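Local coordinates for G protein alpha subunit (Entamoeba histolytica, PDB 4FID) that binds guanine nucleotides and probably relays signals from membrane receptors as the GTP-hydrolysing subunit of a heterotrimeric G protein, at residues 140-145 / 308-313; 51-56 / 121-126; 21-26 / 31-36. All coordinates share one frame; numbering follows the deposited sequence.

How the contacts relate
Contacts 1 and 3 flank the passage between the Ras-like and helical domains, while contact 2 lies inside the helical domain. Contact 1 (140-145 with 308-313) borders the GDP directly, and the centres of contacts 1 and 3 (21-26 with 31-36) lie about 11 Å apart. The two share a packing boundary, where Ala309 meets Ile21 and Ile142 meets Gln24. Contact 2 (51-56 with 121-126) is centred about 16 Å from contact 1 and reaches it through Tyr121, whose OH probably hydrogen-bonds to Asp140 OD1 and whose ring stacks with His143. Contacts 2 and 3 do not touch, their nearest atoms being about 11 Å apart, but helices 35-39 and 42-62 follow one another in the chain.

Contact 1 of 3, residues 140-145 / 308-313; sequences DLIHNR and NATDGS. With GDP (guanosine-5'-diphosphate), chain C.
Thr310 packs against Ile142 and His143 above the guanine of the bound GDP, with the largest buried surface of the three. Ile142 meets it with CG2, which lies 3.7 Å from Thr310 CA; chi1 of -71° sets that methyl anti to the backbone N of Ile142 and aims it at the loop. His143 comes in from beside Ile142, its side chain at about a right angle to that of Thr310, and brings NE2 to 3.8 Å from Thr310 CB. The other ring nitrogen, ND1, is hydrogen-bonded to Glu139 O one helical turn back.

The methyl of Thr310 is turned to the nucleotide: CG2 lies over the face of the purine, 3.4 Å from GDP N3. Its hydroxyl is held within the loop, OG1 donating to Asn308 OD1 at 2.9 Å. Just before it, Ala309 N approaches GDP O6 in a weak hydrogen bond. Residues 308-310 are consistent with the G5 base-recognition loop of G-alpha proteins. At the sugar, Arg145 NE donates to GDP O3' at 3.2 Å, although this arginine is poorly ordered.

No hydrogen bond joins the two segments directly. The end of helix 138-143 sits across from the loop that leads out of strand 301-307 into helix 312-332, while Thr20 and Gln24 of helix 18-28 pack against Ile142.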
loop_
_atom_site.group_PDB
_atom_site.type_symbol
_atom_site.label_atom_id
_atom_site.label_comp_id
_atom_site.label_asym_id
_atom_site.label_seq_id
_atom_site.Cartn_x
_atom_site.Cartn_y
_atom_site.Cartn_z
ATOM N N ASP A 140 3.464 -10.352 8.952
ATOM C CA ASP A 140 2.245 -9.734 9.462
ATOM C C ASP A 140 2.330 -8.214 9.357
ATOM O O ASP A 140 1.383 -7.568 8.941
ATOM C CB ASP A 140 1.977 -10.159 10.919
ATOM C CG ASP A 140 1.745 -11.668 11.059
ATOM O OD1 ASP A 140 1.442 -12.297 10.020
ATOM O OD2 ASP A 140 1.868 -12.225 12.185
ATOM N N LEU A 141 3.465 -7.637 9.738
ATOM C CA LEU A 141 3.601 -6.182 9.715
ATOM C C LEU A 141 3.509 -5.630 8.294
ATOM O O LEU A 141 3.020 -4.509 8.096
ATOM C CB LEU A 141 4.920 -5.733 10.345
ATOM C CG LEU A 141 4.991 -5.301 11.811
ATOM C CD1 LEU A 141 4.293 -6.302 12.736
ATOM C CD2 LEU A 141 6.462 -5.079 12.236
ATOM N N ILE A 142 3.998 -6.403 7.317
ATOM C CA ILE A 142 3.909 -6.017 5.916
ATOM C C ILE A 142 2.452 -5.918 5.488
ATOM O O ILE A 142 2.058 -4.973 4.796
ATOM C CB ILE A 142 4.604 -7.040 4.977
ATOM C CG1 ILE A 142 6.134 -6.981 5.120
ATOM C CG2 ILE A 142 4.128 -6.854 3.503
ATOM C CD1 ILE A 142 6.696 -5.629 4.853
ATOM N N HIS A 143 1.647 -6.889 5.918
ATOM C CA HIS A 143 0.270 -6.996 5.436
ATOM C C HIS A 143 -0.743 -6.227 6.257
ATOM O O HIS A 143 -1.866 -5.993 5.808
ATOM C CB HIS A 143 -0.170 -8.453 5.363
ATOM C CG HIS A 143 0.437 -9.200 4.231
ATOM N ND1 HIS A 143 1.653 -9.846 4.331
ATOM C CD2 HIS A 143 -0.004 -9.413 2.971
ATOM C CE1 HIS A 143 1.937 -10.423 3.175
ATOM N NE2 HIS A 143 0.947 -10.177 2.336
ATOM N N ASN A 144 -0.376 -5.845 7.464
ATOM C CA ASN A 144 -1.359 -5.189 8.302
ATOM C C ASN A 144 -1.498 -3.714 8.007
ATOM O O ASN A 144 -0.536 -3.034 7.666
ATOM C CB ASN A 144 -1.085 -5.400 9.775
ATOM C CG ASN A 144 -2.281 -5.050 10.621
ATOM O OD1 ASN A 144 -3.370 -5.570 10.380
ATOM N ND2 ASN A 144 -2.100 -4.155 11.612
ATOM N N ARG A 145 -2.718 -3.221 8.153
ATOM C CA ARG A 145 -2.989 -1.813 7.958
ATOM C C ARG A 145 -2.595 -0.996 9.191
ATOM O O ARG A 145 -3.063 -1.268 10.299
ATOM C CB ARG A 145 -4.470 -1.633 7.614
ATOM C CG ARG A 145 -4.954 -2.652 6.583
ATOM C CD ARG A 145 -5.987 -2.064 5.633
ATOM N NE ARG A 145 -5.445 -1.702 4.321
ATOM C CZ ARG A 145 -6.108 -0.982 3.419
ATOM N NH1 ARG A 145 -7.332 -0.543 3.690
ATOM N NH2 ARG A 145 -5.549 -0.687 2.250
ATOM N N ASN A 308 4.502 -4.389 -6.426
ATOM C CA ASN A 308 3.662 -5.104 -5.488
ATOM C C ASN A 308 4.377 -5.103 -4.129
ATOM O O ASN A 308 5.192 -5.976 -3.825
ATOM C CB ASN A 308 3.323 -6.507 -6.010
ATOM C CG ASN A 308 2.558 -7.350 -4.989
ATOM O OD1 ASN A 308 2.128 -6.851 -3.935
ATOM N ND2 ASN A 308 2.385 -8.644 -5.294
ATOM N N ALA A 309 4.072 -4.075 -3.340
ATOM C CA ALA A 309 4.718 -3.812 -2.053
ATOM C C ALA A 309 4.657 -4.949 -1.004
ATOM O O ALA A 309 5.465 -4.988 -0.079
ATOM C CB ALA A 309 4.174 -2.510 -1.458
ATOM N N THR A 310 3.699 -5.855 -1.125
ATOM C CA THR A 310 3.604 -6.961 -0.181
ATOM C C THR A 310 4.455 -8.148 -0.625
ATOM O O THR A 310 4.404 -9.208 -0.011
ATOM C CB THR A 310 2.158 -7.434 -0.003
ATOM O OG1 THR A 310 1.646 -7.856 -1.269
ATOM C CG2 THR A 310 1.304 -6.308 0.532
ATOM N N ASP A 311 5.245 -7.948 -1.677
ATOM C CA ASP A 311 6.116 -8.978 -2.245
ATOM C C ASP A 311 7.593 -8.572 -2.135
ATOM O O ASP A 311 8.108 -7.827 -2.976
ATOM C CB ASP A 311 5.729 -9.205 -3.707
ATOM C CG ASP A 311 6.620 -10.215 -4.409
ATOM O OD1 ASP A 311 7.714 -10.527 -3.886
ATOM O OD2 ASP A 311 6.214 -10.685 -5.495
ATOM N N GLY A 312 8.260 -9.066 -1.093
ATOM C CA GLY A 312 9.612 -8.656 -0.758
ATOM C C GLY A 312 10.550 -8.799 -1.925
ATOM O O GLY A 312 11.353 -7.913 -2.219
ATOM N N SER A 313 10.423 -9.927 -2.598
ATOM C CA SER A 313 11.189 -10.214 -3.794
ATOM C C SER A 313 11.024 -9.137 -4.876
ATOM O O SER A 313 12.010 -8.669 -5.439
ATOM C CB SER A 313 10.781 -11.579 -4.334
ATOM O OG SER A 313 11.743 -12.054 -5.243
HETATM P PB GDP C . 0.307 4.658 3.624
HETATM O O1B GDP C . 0.748 4.605 5.065
HETATM O O2B GDP C . -0.818 5.657 3.489
HETATM O O3B GDP C . 1.492 5.104 2.804
HETATM O O3A GDP C . -0.229 3.217 3.085
HETATM P PA GDP C . 0.019 1.795 3.839
HETATM O O1A GDP C . 1.432 1.293 3.631
HETATM O O2A GDP C . -0.293 1.891 5.322
HETATM O "O5'" GDP C . -1.057 0.802 3.147
HETATM C "C5'" GDP C . -2.037 0.134 3.947
HETATM C "C4'" GDP C . -2.414 -1.249 3.395
HETATM O "O4'" GDP C . -2.099 -1.392 2.002
HETATM C "C3'" GDP C . -1.714 -2.389 4.136
HETATM O "O3'" GDP C . -2.700 -3.306 4.654
HETATM C "C2'" GDP C . -0.824 -3.048 3.091
HETATM O "O2'" GDP C . -0.698 -4.464 3.318
HETATM C "C1'" GDP C . -1.523 -2.682 1.778
HETATM N N9 GDP C . -0.606 -2.698 0.599
HETATM C C8 GDP C . 0.392 -1.837 0.303
HETATM N N7 GDP C . 1.005 -2.175 -0.864
HETATM C C5 GDP C . 0.393 -3.275 -1.340
HETATM C C6 GDP C . 0.530 -4.169 -2.519
HETATM O O6 GDP C . 1.397 -3.962 -3.388
HETATM N N1 GDP C . -0.297 -5.213 -2.630
HETATM C C2 GDP C . -1.256 -5.465 -1.717
HETATM N N2 GDP C . -2.065 -6.531 -1.905
HETATM N N3 GDP C . -1.447 -4.695 -0.614
HETATM C C4 GDP C . -0.669 -3.611 -0.377
#

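Contact 2 of 3, residues 51-56 / 121-126; sequences TCMRTL and YLFENV
In the all-helical domain, Phe123 of helix 119-124 plugs into the side of helix 42-62, against Cys52, Met53 and Leu56. The CE methyl of Met53 makes the closest approach: it sits over the centre of the ring, 3.5 Å from the Phe123 centroid and 11° off the ring normal, a CH-pi contact. Residue 53 is a selenomethionine, and its SE stands farther off, 4.9 Å from the same centroid and oblique to the ring, completing a Met-aromatic pair. The chain of Met53 leaves the backbone with CG anti to N (chi1 -178°), then bends at chi2 and again at chi3, which folds the terminal methyl back over the ring.

Two more groups meet the outer end of the phenyl. Leu56 CD1 comes to the edge, near the ring plane, 3.7 Å from Phe123 CE2, while Cys52 CB approaches obliquely at 3.9 Å from Phe123 CZ. Trp98 of helix 90-99 also meets the phenylalanine, the two ring planes inclined at about 55°, and Ile103 of helix 101-108 touches both Met53 and Leu56.

Behind Phe123 the turn is tied off by Asn125, whose ND2 donates to Tyr121 O at 3.0 Å and at the same time lies over the face of the Tyr121 ring. No polar bond crosses between the segments, so within these two segments the contact rests on dispersion and the burial of apolar surface, with one aromatic ring supplying most of the interface on its side.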
loop_
_atom_site.group_PDB
_atom_site.type_symbol
_atom_site.label_atom_id
_atom_site.label_comp_id
_atom_site.label_asym_id
_atom_site.label_seq_id
_atom_site.Cartn_x
_atom_site.Cartn_y
_atom_site.Cartn_z
ATOM N N THR A 51 -12.845 -6.938 13.097
ATOM C CA THR A 51 -13.562 -5.855 12.429
ATOM C C THR A 51 -13.734 -6.106 10.925
ATOM O O THR A 51 -14.804 -5.844 10.383
ATOM C CB THR A 51 -12.961 -4.448 12.730
ATOM O OG1 THR A 51 -11.703 -4.275 12.063
ATOM C CG2 THR A 51 -12.772 -4.260 14.221
ATOM N N CYS A 52 -12.700 -6.630 10.262
ATOM C CA CYS A 52 -12.798 -6.998 8.844
ATOM C C CYS A 52 -13.872 -8.042 8.588
ATOM O O CYS A 52 -14.474 -8.049 7.521
ATOM C CB CYS A 52 -11.479 -7.556 8.314
ATOM S SG CYS A 52 -10.161 -6.365 7.957
HETATM N N MSE A 53 -14.099 -8.934 9.554
HETATM C CA MSE A 53 -15.092 -9.992 9.389
HETATM C C MSE A 53 -16.492 -9.510 9.733
HETATM O O MSE A 53 -17.455 -9.913 9.088
HETATM C CB MSE A 53 -14.732 -11.255 10.187
HETATM C CG MSE A 53 -15.737 -12.421 9.987
HETATM SE SE MSE A 53 -15.985 -13.093 8.113
HETATM C CE MSE A 53 -14.309 -14.050 7.818
ATOM N N ARG A 54 -16.606 -8.642 10.737
ATOM C CA ARG A 54 -17.874 -7.946 10.994
ATOM C C ARG A 54 -18.322 -7.242 9.721
ATOM O O ARG A 54 -19.482 -7.341 9.334
ATOM C CB ARG A 54 -17.744 -6.927 12.133
ATOM C CG ARG A 54 -17.610 -7.547 13.510
ATOM C CD ARG A 54 -17.395 -6.505 14.589
ATOM N NE ARG A 54 -17.336 -7.134 15.910
ATOM C CZ ARG A 54 -16.981 -6.522 17.041
ATOM N NH1 ARG A 54 -16.638 -5.235 17.047
ATOM N NH2 ARG A 54 -16.961 -7.211 18.176
ATOM N N THR A 55 -17.388 -6.548 9.070
ATOM C CA THR A 55 -17.642 -5.857 7.801
ATOM C C THR A 55 -18.300 -6.771 6.767
ATOM O O THR A 55 -19.298 -6.402 6.158
ATOM C CB THR A 55 -16.322 -5.298 7.188
ATOM O OG1 THR A 55 -15.747 -4.334 8.072
ATOM C CG2 THR A 55 -16.556 -4.657 5.805
ATOM N N LEU A 56 -17.721 -7.950 6.550
ATOM C CA LEU A 56 -18.264 -8.898 5.574
ATOM C C LEU A 56 -19.646 -9.408 5.990
ATOM O O LEU A 56 -20.553 -9.498 5.158
ATOM C CB LEU A 56 -17.300 -10.078 5.310
ATOM C CG LEU A 56 -16.110 -9.864 4.372
ATOM C CD1 LEU A 56 -15.031 -10.969 4.475
ATOM C CD2 LEU A 56 -16.597 -9.748 2.946
ATOM N N TYR A 121 -5.635 -12.086 4.119
ATOM C CA TYR A 121 -4.423 -12.516 4.817
ATOM C C TYR A 121 -4.731 -12.790 6.279
ATOM O O TYR A 121 -4.346 -13.822 6.805
ATOM C CB TYR A 121 -3.289 -11.496 4.679
ATOM C CG TYR A 121 -2.019 -11.838 5.442
ATOM C CD1 TYR A 121 -0.960 -12.491 4.814
ATOM C CD2 TYR A 121 -1.863 -11.475 6.783
ATOM C CE1 TYR A 121 0.212 -12.793 5.505
ATOM C CE2 TYR A 121 -0.698 -11.773 7.487
ATOM C CZ TYR A 121 0.341 -12.430 6.838
ATOM O OH TYR A 121 1.517 -12.722 7.512
ATOM N N LEU A 122 -5.437 -11.876 6.935
ATOM C CA LEU A 122 -5.775 -12.078 8.343
ATOM C C LEU A 122 -6.537 -13.387 8.557
ATOM O O LEU A 122 -6.166 -14.168 9.407
ATOM C CB LEU A 122 -6.519 -10.873 8.938
ATOM C CG LEU A 122 -5.613 -9.635 9.030
ATOM C CD1 LEU A 122 -6.309 -8.344 9.572
ATOM C CD2 LEU A 122 -4.400 -9.989 9.839
ATOM N N PHE A 123 -7.570 -13.633 7.761
ATOM C CA PHE A 123 -8.348 -14.864 7.863
ATOM C C PHE A 123 -7.518 -16.135 7.645
ATOM O O PHE A 123 -7.613 -17.091 8.413
ATOM C CB PHE A 123 -9.534 -14.813 6.892
ATOM C CG PHE A 123 -10.403 -13.595 7.085
ATOM C CD1 PHE A 123 -10.452 -12.955 8.324
ATOM C CD2 PHE A 123 -11.152 -13.074 6.035
ATOM C CE1 PHE A 123 -11.231 -11.822 8.505
ATOM C CE2 PHE A 123 -11.937 -11.941 6.215
ATOM C CZ PHE A 123 -11.981 -11.318 7.448
ATOM N N GLU A 124 -6.689 -16.146 6.612
ATOM C CA GLU A 124 -5.873 -17.318 6.351
ATOM C C GLU A 124 -4.843 -17.581 7.437
ATOM O O GLU A 124 -4.244 -18.654 7.483
ATOM C CB GLU A 124 -5.209 -17.204 4.986
ATOM C CG GLU A 124 -6.222 -17.288 3.854
ATOM C CD GLU A 124 -5.652 -16.921 2.504
ATOM O OE1 GLU A 124 -4.459 -16.553 2.410
ATOM O OE2 GLU A 124 -6.417 -16.998 1.526
ATOM N N ASN A 125 -4.645 -16.603 8.317
ATOM C CA ASN A 125 -3.615 -16.692 9.341
ATOM C C ASN A 125 -4.184 -16.700 10.746
ATOM O O ASN A 125 -3.434 -16.564 11.724
ATOM C CB ASN A 125 -2.595 -15.560 9.179
ATOM C CG ASN A 125 -1.549 -15.865 8.110
ATOM O OD1 ASN A 125 -0.536 -16.487 8.396
ATOM N ND2 ASN A 125 -1.796 -15.430 6.875
ATOM N N VAL A 126 -5.507 -16.882 10.841
ATOM C CA VAL A 126 -6.222 -16.768 12.115
ATOM C C VAL A 126 -5.802 -17.783 13.196
ATOM O O VAL A 126 -5.696 -17.428 14.370
ATOM C CB VAL A 126 -7.751 -16.781 11.930
ATOM C CG1 VAL A 126 -8.259 -18.194 11.681
ATOM C CG2 VAL A 126 -8.414 -16.186 13.154
#

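Contact 3 of 3, residues 21-26 / 31-36; sequences IAKQLK and GGFPEQ
Lys26 sets CD over one face of the Phe33 ring, near its rim, 3.6 Å from Phe33 CZ. This is a CH-pi contact, with CD 4.0 Å from the ring centroid and 26° off the normal. CG of Lys26 leaves anti to the backbone N (chi1 -151°), which carries the extended chain along the rim, NZ remaining 4.1 Å from Phe33 CE2 and making a long, weak ion pair with Glu37. Lys23, one turn earlier on helix 18-28, adds its CG from an oblique direction, 3.7 Å from Phe33 CZ. Its own carbonyl, Lys23 O, lies at the ring edge, in the plane, 3.9 Å from Phe33 CE1.

The backbone supplies the one hydrogen bond across the segments. Gly32 N donates to Lys26 O at 3.0 Å with an angle of 156° at the hydrogen, coming from above the carbonyl plane and not along a lone pair. Gly32 has a positive phi, a conformation easy for glycine, and there the chain turns back from the helix end toward Phe33. Farther out, Phe33 N bonds to Glu138 OE1 and Phe33 O accepts from Arg38 NE.

This is where the first linker leaves the Ras-like domain for the helical one. Its start is held to the helix by a single backbone bond and by hydrocarbon parts of two lysines, which bury methylenes on an aromatic ring while their ammonium groups have weakly held polar partners, Lys23 NZ with Thr146 OG1 and Lys26 NZ distantly with Glu37.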
loop_
_atom_site.group_PDB
_atom_site.type_symbol
_atom_site.label_atom_id
_atom_site.label_comp_id
_atom_site.label_asym_id
_atom_site.label_seq_id
_atom_site.Cartn_x
_atom_site.Cartn_y
_atom_site.Cartn_z
ATOM N N ILE A 21 6.037 -0.058 1.503
ATOM C CA ILE A 21 7.326 -0.015 0.843
ATOM C C ILE A 21 8.454 0.263 1.856
ATOM O O ILE A 21 9.512 -0.347 1.790
ATOM C CB ILE A 21 7.340 1.073 -0.231
ATOM C CG1 ILE A 21 6.219 0.834 -1.251
ATOM C CG2 ILE A 21 8.723 1.167 -0.864
ATOM C CD1 ILE A 21 6.468 -0.328 -2.160
ATOM N N ALA A 22 8.222 1.199 2.775
ATOM C CA ALA A 22 9.231 1.589 3.754
ATOM C C ALA A 22 9.581 0.472 4.745
ATOM O O ALA A 22 10.747 0.297 5.111
ATOM C CB ALA A 22 8.789 2.839 4.496
ATOM N N LYS A 23 8.579 -0.269 5.194
ATOM C CA LYS A 23 8.837 -1.422 6.050
ATOM C C LYS A 23 9.590 -2.500 5.269
ATOM O O LYS A 23 10.470 -3.178 5.789
ATOM C CB LYS A 23 7.530 -1.992 6.602
ATOM C CG LYS A 23 7.015 -1.271 7.819
ATOM C CD LYS A 23 5.600 -1.686 8.127
ATOM C CE LYS A 23 4.970 -0.739 9.139
ATOM N NZ LYS A 23 3.494 -0.640 8.938
ATOM N N GLN A 24 9.243 -2.632 4.004
ATOM C CA GLN A 24 9.841 -3.641 3.159
ATOM C C GLN A 24 11.331 -3.398 2.960
ATOM O O GLN A 24 12.114 -4.342 2.877
ATOM C CB GLN A 24 9.116 -3.683 1.812
ATOM C CG GLN A 24 9.357 -4.940 1.035
ATOM C CD GLN A 24 8.758 -6.164 1.692
ATOM O OE1 GLN A 24 7.598 -6.512 1.449
ATOM N NE2 GLN A 24 9.556 -6.843 2.515
ATOM N N LEU A 25 11.726 -2.130 2.893
ATOM C CA LEU A 25 13.133 -1.781 2.682
ATOM C C LEU A 25 13.898 -1.921 3.978
ATOM O O LEU A 25 15.086 -2.253 3.963
ATOM C CB LEU A 25 13.279 -0.350 2.148
ATOM C CG LEU A 25 12.737 -0.093 0.738
ATOM C CD1 LEU A 25 12.685 1.396 0.440
ATOM C CD2 LEU A 25 13.578 -0.832 -0.288
ATOM N N LYS A 26 13.231 -1.653 5.101
ATOM C CA LYS A 26 13.871 -1.908 6.388
ATOM C C LYS A 26 14.106 -3.411 6.559
ATOM O O LYS A 26 15.159 -3.804 7.066
ATOM C CB LYS A 26 13.083 -1.342 7.574
ATOM C CG LYS A 26 13.972 -0.967 8.753
ATOM C CD LYS A 26 13.183 -0.714 10.044
ATOM C CE LYS A 26 14.129 -0.376 11.217
ATOM N NZ LYS A 26 13.500 -0.407 12.569
ATOM N N GLY A 31 17.704 -3.609 9.424
ATOM C CA GLY A 31 17.794 -4.806 10.240
ATOM C C GLY A 31 16.457 -5.473 10.538
ATOM O O GLY A 31 16.317 -6.243 11.492
ATOM N N GLY A 32 15.458 -5.184 9.724
ATOM C CA GLY A 32 14.137 -5.686 10.029
ATOM C C GLY A 32 13.642 -5.130 11.346
ATOM O O GLY A 32 14.127 -4.110 11.836
ATOM N N PHE A 33 12.658 -5.805 11.915
ATOM C CA PHE A 33 12.041 -5.370 13.151
ATOM C C PHE A 33 12.251 -6.413 14.230
ATOM O O PHE A 33 11.928 -7.585 14.046
ATOM C CB PHE A 33 10.554 -5.109 12.942
ATOM C CG PHE A 33 10.276 -4.023 11.944
ATOM C CD1 PHE A 33 10.318 -4.287 10.572
ATOM C CD2 PHE A 33 9.991 -2.728 12.368
ATOM C CE1 PHE A 33 10.074 -3.283 9.652
ATOM C CE2 PHE A 33 9.739 -1.721 11.449
ATOM C CZ PHE A 33 9.782 -2.001 10.090
ATOM N N PRO A 34 12.834 -5.984 15.354
ATOM C CA PRO A 34 13.074 -6.845 16.514
ATOM C C PRO A 34 11.787 -7.190 17.243
ATOM O O PRO A 34 10.792 -6.474 17.157
ATOM C CB PRO A 34 13.986 -5.998 17.401
ATOM C CG PRO A 34 13.776 -4.592 16.952
ATOM C CD PRO A 34 13.476 -4.667 15.488
ATOM N N GLU A 35 11.824 -8.296 17.964
ATOM C CA GLU A 35 10.640 -8.813 18.616
ATOM C C GLU A 35 9.842 -7.768 19.387
ATOM O O GLU A 35 8.616 -7.781 19.331
ATOM C CB GLU A 35 10.991 -9.990 19.530
ATOM C CG GLU A 35 9.773 -10.643 20.171
ATOM C CD GLU A 35 10.132 -11.786 21.103
ATOM O OE1 GLU A 35 11.337 -12.097 21.245
ATOM O OE2 GLU A 35 9.202 -12.374 21.698
ATOM N N GLN A 36 10.504 -6.875 20.116
ATOM C CA GLN A 36 9.739 -5.933 20.942
ATOM C C GLN A 36 9.014 -4.872 20.117
ATOM O O GLN A 36 7.938 -4.423 20.506
ATOM C CB GLN A 36 10.563 -5.299 22.076
ATOM C CG GLN A 36 11.789 -4.544 21.631
ATOM C CD GLN A 36 13.035 -5.409 21.664
ATOM O OE1 GLN A 36 13.174 -6.286 22.523
ATOM N NE2 GLN A 36 13.950 -5.166 20.728
#